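ORF10 (PDB 6RIW) is the ketosynthase-chain length factor didomain of a polyunsaturated fatty acid synthase, whose ketosynthase part probably condenses acyl chains on acyl carrier protein. Local coordinates at residues 385-396 and 412-420. Sequence-based numbering, arbitrary orientation.
Sequences LGKGLIPATINL and MPTTTVSWP
I390 CD1 makes a CH-pi contact over one face of the W419 ring, 4.1 Å from the centroid of its six-membered ring. P420 CD sits over the same face, toward the rim. The backbone N of L389 is at the ring edge, near the plane. L385 CD2 approaches obliquely and reaches W419 CH2 at 3.5 Å. With chi1 at -163°, CG of W419 points away from its own N, and the indole reaches L385 on helix 374-387. W419 NE1 is hydrogen-bonded to D326 OD2, which would limit rotation of the ring. G388 follows the helix with positive phi, and its O accepts W419 N from above the carbonyl plane.

The segments then form a two-strand antiparallel ladder in the ketosynthase domain. I390 and V417 are its hydrogen-bonded pair: I390 N to V417 O is 2.9 Å and nearly straight (172°), and V417 N returns to I390 O. L389 and S418 form the non-hydrogen-bonded pair. Beyond the ladder, one water joins A392 N to T416 OG1. P413 O takes T393 N at 3.1 Å and a second water, which also bonds T393 OG1. That hydroxyl is also hydrogen-bonded to S361 N. L396 CD2 touches both T414 CG2 (3.7 Å) and M412 CB (3.8 Å).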
loop_
_atom_site.group_PDB
_atom_site.type_symbol
_atom_site.label_atom_id
_atom_site.label_comp_id
_atom_site.label_asym_id
_atom_site.label_seq_id
_atom_site.Cartn_x
_atom_site.Cartn_y
_atom_site.Cartn_z
ATOM N N LEU A 385 11.743 -15.115 -23.866
ATOM C CA LEU A 385 12.311 -14.309 -24.943
ATOM C C LEU A 385 13.791 -14.605 -25.138
ATOM O O LEU A 385 14.280 -14.625 -26.275
ATOM C CB LEU A 385 12.102 -12.819 -24.659
ATOM C CG LEU A 385 10.708 -12.264 -24.946
ATOM C CD1 LEU A 385 10.459 -10.943 -24.166
ATOM C CD2 LEU A 385 10.491 -12.065 -26.432
ATOM N N GLY A 386 14.529 -14.818 -24.046
ATOM C CA GLY A 386 15.949 -15.089 -24.169
ATOM C C GLY A 386 16.264 -16.486 -24.661
ATOM O O GLY A 386 17.240 -16.681 -25.391
ATOM N N LYS A 387 15.451 -17.467 -24.283
ATOM C CA LYS A 387 15.697 -18.871 -24.600
ATOM C C LYS A 387 14.952 -19.369 -25.838
ATOM O O LYS A 387 15.241 -20.476 -26.310
ATOM C CB LYS A 387 15.318 -19.744 -23.394
ATOM C CG LYS A 387 16.148 -19.435 -22.155
ATOM C CD LYS A 387 15.840 -20.398 -21.031
ATOM C CE LYS A 387 16.831 -20.243 -19.875
ATOM N NZ LYS A 387 18.231 -20.522 -20.302
ATOM N N GLY A 388 14.001 -18.600 -26.368
ATOM C CA GLY A 388 13.271 -19.043 -27.544
ATOM C C GLY A 388 12.308 -20.192 -27.329
ATOM O O GLY A 388 11.937 -20.867 -28.300
ATOM N N LEU A 389 11.872 -20.424 -26.088
ATOM C CA LEU A 389 10.926 -21.481 -25.748
ATOM C C LEU A 389 9.794 -20.900 -24.916
ATOM O O LEU A 389 10.014 -20.004 -24.099
ATOM C CB LEU A 389 11.585 -22.619 -24.941
ATOM C CG LEU A 389 12.678 -23.462 -25.590
ATOM C CD1 LEU A 389 13.438 -24.274 -24.536
ATOM C CD2 LEU A 389 12.070 -24.366 -26.650
ATOM N N ILE A 390 8.589 -21.428 -25.112
ATOM C CA ILE A 390 7.425 -20.989 -24.344
ATOM C C ILE A 390 6.888 -22.154 -23.521
ATOM O O ILE A 390 6.438 -23.162 -24.085
ATOM C CB ILE A 390 6.343 -20.398 -25.261
ATOM C CG1 ILE A 390 6.866 -19.112 -25.913
ATOM C CG2 ILE A 390 5.070 -20.144 -24.465
ATOM C CD1 ILE A 390 6.000 -18.591 -27.045
ATOM N N PRO A 391 6.927 -22.065 -22.193
ATOM C CA PRO A 391 6.378 -23.139 -21.357
ATOM C C PRO A 391 4.860 -23.225 -21.448
ATOM O O PRO A 391 4.164 -22.290 -21.851
ATOM C CB PRO A 391 6.820 -22.756 -19.936
ATOM C CG PRO A 391 7.900 -21.716 -20.124
ATOM C CD PRO A 391 7.601 -21.020 -21.409
ATOM N N ALA A 392 4.349 -24.380 -21.039
ATOM C CA ALA A 392 2.923 -24.642 -21.032
ATOM C C ALA A 392 2.199 -23.852 -19.940
ATOM O O ALA A 392 2.770 -23.488 -18.906
ATOM C CB ALA A 392 2.664 -26.133 -20.810
ATOM N N THR A 393 0.914 -23.605 -20.188
ATOM C CA THR A 393 -0.055 -23.337 -19.132
ATOM C C THR A 393 -0.602 -24.690 -18.691
ATOM O O THR A 393 -1.090 -25.460 -19.525
ATOM C CB THR A 393 -1.179 -22.434 -19.639
ATOM O OG1 THR A 393 -0.649 -21.156 -20.022
ATOM C CG2 THR A 393 -2.269 -22.257 -18.587
ATOM N N ILE A 394 -0.501 -24.996 -17.395
ATOM C CA ILE A 394 -0.867 -26.322 -16.908
ATOM C C ILE A 394 -2.362 -26.388 -16.611
ATOM O O ILE A 394 -3.041 -25.369 -16.467
ATOM C CB ILE A 394 -0.035 -26.714 -15.673
ATOM C CG1 ILE A 394 -0.424 -25.875 -14.460
ATOM C CG2 ILE A 394 1.451 -26.583 -15.976
ATOM C CD1 ILE A 394 0.124 -26.418 -13.153
ATOM N N ASN A 395 -2.878 -27.624 -16.523
ATOM C CA ASN A 395 -4.264 -27.940 -16.153
ATOM C C ASN A 395 -5.284 -27.425 -17.155
ATOM O O ASN A 395 -6.473 -27.286 -16.826
ATOM C CB ASN A 395 -4.621 -27.420 -14.758
ATOM C CG ASN A 395 -3.749 -28.022 -13.677
ATOM O OD1 ASN A 395 -3.341 -27.331 -12.735
ATOM N ND2 ASN A 395 -3.435 -29.308 -13.818
ATOM N N LEU A 396 -4.852 -27.142 -18.373
ATOM C CA LEU A 396 -5.718 -26.572 -19.397
ATOM C C LEU A 396 -6.107 -27.707 -20.341
ATOM O O LEU A 396 -5.302 -28.137 -21.166
ATOM C CB LEU A 396 -4.989 -25.442 -20.112
ATOM C CG LEU A 396 -5.662 -24.756 -21.293
ATOM C CD1 LEU A 396 -6.863 -23.992 -20.814
ATOM C CD2 LEU A 396 -4.657 -23.840 -21.977
ATOM N N MET A 412 -3.064 -21.392 -27.314
ATOM C CA MET A 412 -2.699 -21.593 -25.910
ATOM C C MET A 412 -1.840 -22.839 -25.723
ATOM O O MET A 412 -2.377 -23.947 -25.548
ATOM C CB MET A 412 -3.956 -21.672 -25.046
ATOM C CG MET A 412 -4.980 -20.588 -25.347
ATOM S SD MET A 412 -6.496 -20.849 -24.422
ATOM C CE MET A 412 -7.535 -19.526 -25.039
ATOM N N PRO A 413 -0.517 -22.703 -25.707
ATOM C CA PRO A 413 0.356 -23.872 -25.519
ATOM C C PRO A 413 0.070 -24.593 -24.210
ATOM O O PRO A 413 -0.021 -23.977 -23.144
ATOM C CB PRO A 413 1.767 -23.268 -25.525
ATOM C CG PRO A 413 1.622 -21.937 -26.168
ATOM C CD PRO A 413 0.243 -21.453 -25.871
ATOM N N THR A 414 -0.075 -25.916 -24.307
ATOM C CA THR A 414 -0.238 -26.808 -23.167
ATOM C C THR A 414 0.944 -27.758 -23.034
ATOM O O THR A 414 0.917 -28.680 -22.212
ATOM C CB THR A 414 -1.548 -27.581 -23.304
ATOM O OG1 THR A 414 -1.478 -28.403 -24.479
ATOM C CG2 THR A 414 -2.715 -26.607 -23.439
ATOM N N THR A 415 1.985 -27.535 -23.829
ATOM C CA THR A 415 3.292 -28.147 -23.669
ATOM C C THR A 415 4.325 -27.078 -23.984
ATOM O O THR A 415 3.991 -26.002 -24.486
ATOM C CB THR A 415 3.462 -29.354 -24.602
ATOM O OG1 THR A 415 4.662 -30.059 -24.263
ATOM C CG2 THR A 415 3.538 -28.887 -26.047
ATOM N N THR A 416 5.594 -27.380 -23.716
ATOM C CA THR A 416 6.660 -26.481 -24.138
ATOM C C THR A 416 6.706 -26.441 -25.662
ATOM O O THR A 416 6.709 -27.489 -26.316
ATOM C CB THR A 416 8.009 -26.938 -23.589
ATOM O OG1 THR A 416 7.948 -27.025 -22.159
ATOM C CG2 THR A 416 9.111 -25.946 -23.988
ATOM N N VAL A 417 6.725 -25.235 -26.233
ATOM C CA VAL A 417 6.774 -25.071 -27.679
ATOM C C VAL A 417 7.932 -24.155 -28.046
ATOM O O VAL A 417 8.412 -23.348 -27.242
ATOM C CB VAL A 417 5.458 -24.521 -28.271
ATOM C CG1 VAL A 417 4.267 -25.357 -27.818
ATOM C CG2 VAL A 417 5.279 -23.057 -27.884
ATOM N N SER A 418 8.394 -24.313 -29.283
ATOM C CA SER A 418 9.373 -23.397 -29.832
ATOM C C SER A 418 8.718 -22.041 -30.066
ATOM O O SER A 418 7.496 -21.930 -30.212
ATOM C CB SER A 418 9.946 -23.948 -31.140
ATOM O OG SER A 418 10.906 -24.957 -30.869
ATOM N N TRP A 419 9.546 -21.006 -30.075
ATOM C CA TRP A 419 9.049 -19.664 -30.320
ATOM C C TRP A 419 8.475 -19.588 -31.732
ATOM O O TRP A 419 9.148 -19.995 -32.689
ATOM C CB TRP A 419 10.161 -18.632 -30.143
ATOM C CG TRP A 419 9.631 -17.251 -29.986
ATOM C CD1 TRP A 419 9.359 -16.355 -30.981
ATOM C CD2 TRP A 419 9.278 -16.611 -28.757
ATOM N NE1 TRP A 419 8.866 -15.185 -30.442
ATOM C CE2 TRP A 419 8.805 -15.320 -29.077
ATOM C CE3 TRP A 419 9.327 -17.003 -27.413
ATOM C CZ2 TRP A 419 8.385 -14.414 -28.101
ATOM C CZ3 TRP A 419 8.903 -16.108 -26.443
ATOM C CH2 TRP A 419 8.444 -14.826 -26.791
ATOM N N PRO A 420 7.240 -19.093 -31.906
ATOM C CA PRO A 420 6.544 -19.061 -33.199
ATOM C C PRO A 420 7.280 -18.251 -34.264
ATOM O O PRO A 420 7.678 -17.126 -33.967
ATOM C CB PRO A 420 5.198 -18.409 -32.858
ATOM C CG PRO A 420 5.404 -17.715 -31.539
ATOM C CD PRO A 420 6.421 -18.533 -30.814
HETATM O O HOH W 1 6.003 -26.516 -20.146
HETATM O O HOH W 2 -1.022 -21.360 -22.637
#